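Local atomic coordinates of 5'-deoxynucleotidase (Archaeoglobus fulgidus, PDB entry 1YNB), a protein that probably hydrolyses 2'-deoxyribonucleoside 5'-phosphates to the deoxyribonucleoside and phosphate, using a divalent metal such as cobalt or manganese. Residues A40-R45 against K125-F130; E78-D83 against E101-W106. All coordinates share one frame; numbering follows the deposited sequence.

Contact 1 (A40-R45 against K125-F130); sequences AEHNFR and KLELAF. Unlike the reference sequence in segment 40-45: Asn43 (reference Ser).
Glu127 divides its carboxylate between two residues of helix 39-56, one oxygen for each. OE1 takes the N-H of His42: ND1 lies 2.6 Å from Glu127 OE1 in a nearly straight bond (173°), with the oxygen in the imidazole plane but the donor above the carboxylate plane. Arg45 grips Glu127 OE2 side-on: NE, 2.9 Å from Glu127 OE2, meets that oxygen's anti lone pair, while NH2, at 3.0 Å, comes from above the carboxylate plane. Lys21 of the second subunit adds a further salt bridge to OE2. A glutamine in place of Glu127 would probably leave Arg45 and this Lys21 without the negative charge they share. His42 converges with His74, Asp75 and Asp124 in a set that fits the metal-binding H...HD...D signature of HD-domain phosphohydrolases; no metal is bound to them here, and His42 NE2 makes a weak hydrogen bond to Asp124. Held at ND1, the ring has its rotation set by Glu127, which would then be a second-shell residue behind the probable metal ligand His42. Arg45 bends at chi3 (61°), bringing its guanidinium beside Phe130, whose CB lies off-centre over one face, 3.7 Å from Arg45 NH2. NH2 also salt-bridges Glu134, while NH1 donates to the Ile14 carbonyl of the second subunit.

Contact 2 (E78-D83 against E101-W106); sequences EARTMD and EEQLSW
The guanidinium of Arg80 lays one face on the backbone of helix 96-103, over the CA of Gln103 and the carbonyl carbon of Glu102, while its NE forms a salt bridge with Glu16 of helix 8-18. Arg80 NH2 stands 3.7 Å from Gln103 CA, which lies off the centre of the group. The amide of Gln103 does not stack on it: the two planes are 76° apart, and the two side chains run antiparallel alongside one another, with Arg80 NE 3.9 Å from Gln103 CB. Gln103 has CG anti to its backbone N (chi1 -173°) and stays extended, which carries its NE2 to within 3.6 Å of the methyl CB of Ala79. There the amide nitrogen donates to the carbonyl of Leu76, just before helix 78-81, and to Glu16, so one carboxylate joins both sides. Glu102 comes up beside the guanidinium, its OE1 4.1 Å from Arg80 NH1, too long for a salt bridge. Trp171 of the second subunit packs against Arg80 as well. Across the two segments the contact is thus van der Waals packing, to which the nearby opposite charges of Arg80 and Glu102 probably add some attraction; Glu16 and Leu76 supply directional bonds that help to fix Arg80 and Gln103.

In the fold
Contact 2 is nested along the chain inside the loop that contact 1 closes: 40-45, 78-83, 101-106 and 125-130 follow in that order, all within the HD domain of this helical, strand-free fold. Their centres are 19 Å apart and their nearest atoms about 6 Å, without touching. Contact 1 joins helices 39-56 and 117-135 near the centre of the chain, whereas contact 2 joins the short helix 78-81 to helix 96-103 farther out. His74 and Asp75, from the probable metal site that His42 would share, come shortly before helix 78-81, which places contact 2 just downstream of that site in the sequence. Both contacts also touch the second subunit, consistent with a homodimer.

Contact 1 (A40-R45 against K125-F130)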
# COMPACT_ATOMS: atom_id res chain seq x y z
N ALA A 40 -10.05 -0.50 -8.22
CA ALA A 40 -10.04 -1.18 -6.91
C ALA A 40 -9.61 -0.25 -5.75
O ALA A 40 -10.25 -0.24 -4.67
CB ALA A 40 -9.09 -2.42 -6.97
N GLU A 41 -8.50 0.50 -5.91
CA GLU A 41 -8.05 1.40 -4.86
C GLU A 41 -9.05 2.54 -4.60
O GLU A 41 -9.25 2.95 -3.45
CB GLU A 41 -6.66 1.94 -5.22
CG GLU A 41 -5.60 0.81 -5.11
CD GLU A 41 -4.27 1.17 -5.75
OE1 GLU A 41 -4.27 2.00 -6.69
OE2 GLU A 41 -3.24 0.59 -5.34
N HIS A 42 -9.64 3.09 -5.68
CA HIS A 42 -10.66 4.14 -5.53
C HIS A 42 -11.86 3.57 -4.68
O HIS A 42 -12.30 4.21 -3.73
CB HIS A 42 -11.19 4.55 -6.92
CG HIS A 42 -12.47 5.32 -6.89
ND1 HIS A 42 -12.61 6.52 -6.23
CD2 HIS A 42 -13.69 5.04 -7.43
CE1 HIS A 42 -13.85 6.96 -6.37
NE2 HIS A 42 -14.53 6.08 -7.09
N ASN A 43 -12.34 2.38 -5.03
CA ASN A 43 -13.50 1.75 -4.32
C ASN A 43 -13.16 1.46 -2.86
O ASN A 43 -14.01 1.59 -1.96
CB ASN A 43 -13.87 0.43 -4.98
CG ASN A 43 -14.34 0.60 -6.40
OD1 ASN A 43 -14.17 -0.31 -7.22
ND2 ASN A 43 -14.96 1.74 -6.69
N PHE A 44 -11.93 1.01 -2.63
CA PHE A 44 -11.47 0.74 -1.28
C PHE A 44 -11.65 1.96 -0.41
O PHE A 44 -12.31 1.90 0.64
CB PHE A 44 -9.97 0.35 -1.29
CG PHE A 44 -9.33 0.34 0.08
CD1 PHE A 44 -9.61 -0.70 1.01
CD2 PHE A 44 -8.45 1.37 0.47
CE1 PHE A 44 -9.03 -0.69 2.26
CE2 PHE A 44 -7.86 1.38 1.75
CZ PHE A 44 -8.17 0.33 2.65
N ARG A 45 -11.04 3.08 -0.81
CA ARG A 45 -11.15 4.23 0.05
C ARG A 45 -12.54 4.85 0.02
O ARG A 45 -12.98 5.38 1.04
CB ARG A 45 -10.08 5.29 -0.26
CG ARG A 45 -10.12 6.42 0.75
CD ARG A 45 -8.86 7.25 0.82
NE ARG A 45 -8.57 7.92 -0.46
CZ ARG A 45 -7.64 8.87 -0.61
NH1 ARG A 45 -6.93 9.26 0.43
NH2 ARG A 45 -7.40 9.39 -1.80
N LYS A 125 -17.39 10.86 -5.01
CA LYS A 125 -16.87 12.22 -5.28
C LYS A 125 -15.86 12.73 -4.25
O LYS A 125 -14.89 13.42 -4.58
CB LYS A 125 -18.05 13.20 -5.35
CG LYS A 125 -19.02 12.89 -6.46
CD LYS A 125 -20.11 13.96 -6.43
CE LYS A 125 -21.43 13.47 -6.97
NZ LYS A 125 -22.49 14.39 -6.42
N LEU A 126 -16.08 12.44 -2.98
CA LEU A 126 -15.13 12.87 -1.97
C LEU A 126 -13.80 12.13 -2.15
O LEU A 126 -12.74 12.73 -1.92
CB LEU A 126 -15.60 12.58 -0.54
CG LEU A 126 -16.16 13.70 0.33
CD1 LEU A 126 -16.26 13.17 1.77
CD2 LEU A 126 -15.26 14.97 0.31
N GLU A 127 -13.86 10.84 -2.48
CA GLU A 127 -12.63 10.06 -2.66
C GLU A 127 -11.80 10.74 -3.79
O GLU A 127 -10.54 10.91 -3.69
CB GLU A 127 -12.95 8.62 -3.03
CG GLU A 127 -11.80 7.61 -2.75
CD GLU A 127 -10.59 7.75 -3.70
OE1 GLU A 127 -10.79 7.91 -4.93
OE2 GLU A 127 -9.44 7.68 -3.19
N LEU A 128 -12.49 11.07 -4.86
CA LEU A 128 -11.85 11.75 -6.01
C LEU A 128 -11.23 13.07 -5.57
O LEU A 128 -10.08 13.38 -5.94
CB LEU A 128 -12.88 12.01 -7.12
CG LEU A 128 -12.43 12.87 -8.31
CD1 LEU A 128 -11.34 12.15 -9.13
CD2 LEU A 128 -13.62 13.06 -9.18
N ALA A 129 -11.95 13.87 -4.77
CA ALA A 129 -11.40 15.14 -4.30
C ALA A 129 -10.14 14.90 -3.45
O ALA A 129 -9.15 15.61 -3.58
CB ALA A 129 -12.47 15.95 -3.48
N PHE A 130 -10.17 13.92 -2.55
CA PHE A 130 -8.97 13.64 -1.74
C PHE A 130 -7.79 13.23 -2.66
O PHE A 130 -6.65 13.68 -2.44
CB PHE A 130 -9.20 12.47 -0.76
CG PHE A 130 -9.67 12.93 0.59
CD1 PHE A 130 -11.01 13.25 0.80
CD2 PHE A 130 -8.77 13.03 1.64
CE1 PHE A 130 -11.45 13.68 2.09
CE2 PHE A 130 -9.16 13.45 2.90
CZ PHE A 130 -10.52 13.78 3.14

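Contact 2 (E78-D83 against E101-W106)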
# COMPACT_ATOMS: atom_id res chain seq x y z
N GLU A 78 -17.31 -1.85 -14.23
CA GLU A 78 -16.17 -1.30 -14.99
C GLU A 78 -15.10 -2.37 -15.30
O GLU A 78 -14.18 -2.16 -16.12
CB GLU A 78 -15.56 -0.11 -14.25
CG GLU A 78 -16.51 1.10 -14.20
CD GLU A 78 -15.89 2.32 -13.54
OE1 GLU A 78 -14.81 2.21 -12.91
OE2 GLU A 78 -16.49 3.42 -13.64
N ALA A 79 -15.23 -3.53 -14.65
CA ALA A 79 -14.32 -4.64 -14.88
C ALA A 79 -14.47 -5.02 -16.34
O ALA A 79 -13.52 -5.50 -16.97
CB ALA A 79 -14.68 -5.83 -14.01
N ARG A 80 -15.68 -4.82 -16.86
CA ARG A 80 -16.00 -5.11 -18.26
C ARG A 80 -16.09 -3.85 -19.11
O ARG A 80 -15.80 -3.89 -20.30
CB ARG A 80 -17.34 -5.85 -18.35
CG ARG A 80 -17.34 -7.21 -17.69
CD ARG A 80 -18.78 -7.79 -17.51
NE ARG A 80 -18.71 -9.01 -16.71
CZ ARG A 80 -19.34 -10.15 -17.00
NH1 ARG A 80 -20.12 -10.23 -18.07
NH2 ARG A 80 -19.12 -11.23 -16.25
N THR A 81 -16.48 -2.73 -18.51
CA THR A 81 -16.66 -1.51 -19.31
C THR A 81 -15.55 -0.48 -19.27
O THR A 81 -15.54 0.45 -20.08
CB THR A 81 -17.96 -0.77 -18.93
OG1 THR A 81 -17.78 -0.13 -17.66
CG2 THR A 81 -19.11 -1.76 -18.82
N MET A 82 -14.61 -0.64 -18.34
CA MET A 82 -13.51 0.30 -18.15
C MET A 82 -14.03 1.54 -17.42
O MET A 82 -15.26 1.77 -17.34
CB MET A 82 -12.90 0.74 -19.49
CG MET A 82 -12.39 -0.41 -20.35
SD MET A 82 -11.76 0.16 -21.98
CE MET A 82 -10.28 1.13 -21.40
N ASP A 83 -13.10 2.32 -16.87
CA ASP A 83 -13.44 3.55 -16.17
C ASP A 83 -13.61 4.58 -17.28
O ASP A 83 -12.61 5.12 -17.77
CB ASP A 83 -12.30 3.98 -15.24
CG ASP A 83 -12.54 5.34 -14.59
OD1 ASP A 83 -11.62 5.87 -13.93
OD2 ASP A 83 -13.66 5.88 -14.74
N GLU A 101 -25.89 -6.71 -14.73
CA GLU A 101 -26.80 -7.85 -14.79
C GLU A 101 -26.02 -9.14 -14.96
O GLU A 101 -26.03 -10.02 -14.08
CB GLU A 101 -27.77 -7.68 -15.97
CG GLU A 101 -29.11 -8.34 -15.73
CD GLU A 101 -29.84 -7.69 -14.57
OE1 GLU A 101 -30.31 -6.53 -14.76
OE2 GLU A 101 -29.92 -8.31 -13.48
N GLU A 102 -25.35 -9.24 -16.10
CA GLU A 102 -24.55 -10.40 -16.45
C GLU A 102 -23.44 -10.65 -15.45
O GLU A 102 -23.16 -11.80 -15.09
CB GLU A 102 -23.97 -10.21 -17.85
CG GLU A 102 -24.93 -9.58 -18.82
CD GLU A 102 -24.53 -9.81 -20.26
OE1 GLU A 102 -23.31 -9.82 -20.55
OE2 GLU A 102 -25.44 -9.97 -21.10
N GLN A 103 -22.80 -9.58 -14.98
CA GLN A 103 -21.73 -9.74 -14.02
C GLN A 103 -22.21 -10.38 -12.72
O GLN A 103 -21.52 -11.23 -12.16
CB GLN A 103 -21.10 -8.38 -13.72
CG GLN A 103 -19.86 -8.44 -12.87
CD GLN A 103 -19.30 -7.05 -12.63
OE1 GLN A 103 -20.01 -6.15 -12.16
NE2 GLN A 103 -18.01 -6.85 -12.96
N LEU A 104 -23.41 -10.02 -12.26
CA LEU A 104 -23.92 -10.58 -11.00
C LEU A 104 -24.89 -11.75 -11.15
O LEU A 104 -25.59 -12.10 -10.20
CB LEU A 104 -24.58 -9.48 -10.17
CG LEU A 104 -23.60 -8.39 -9.74
CD1 LEU A 104 -24.36 -7.28 -9.06
CD2 LEU A 104 -22.55 -8.96 -8.80
N SER A 105 -24.91 -12.36 -12.33
CA SER A 105 -25.81 -13.50 -12.59
C SER A 105 -25.67 -14.62 -11.55
O SER A 105 -26.62 -15.36 -11.30
CB SER A 105 -25.55 -14.07 -13.98
OG SER A 105 -24.24 -14.61 -14.09
N TRP A 106 -24.50 -14.73 -10.94
CA TRP A 106 -24.29 -15.77 -9.95
C TRP A 106 -25.11 -15.54 -8.67
O TRP A 106 -25.31 -16.46 -7.89
CB TRP A 106 -22.80 -15.87 -9.58
CG TRP A 106 -22.27 -14.63 -8.94
CD1 TRP A 106 -21.75 -13.54 -9.58
CD2 TRP A 106 -22.27 -14.31 -7.54
NE1 TRP A 106 -21.43 -12.56 -8.66
CE2 TRP A 106 -21.74 -13.01 -7.41
CE3 TRP A 106 -22.68 -15.00 -6.38
CZ2 TRP A 106 -21.61 -12.37 -6.17
CZ3 TRP A 106 -22.55 -14.37 -5.14
CH2 TRP A 106 -22.02 -13.06 -5.05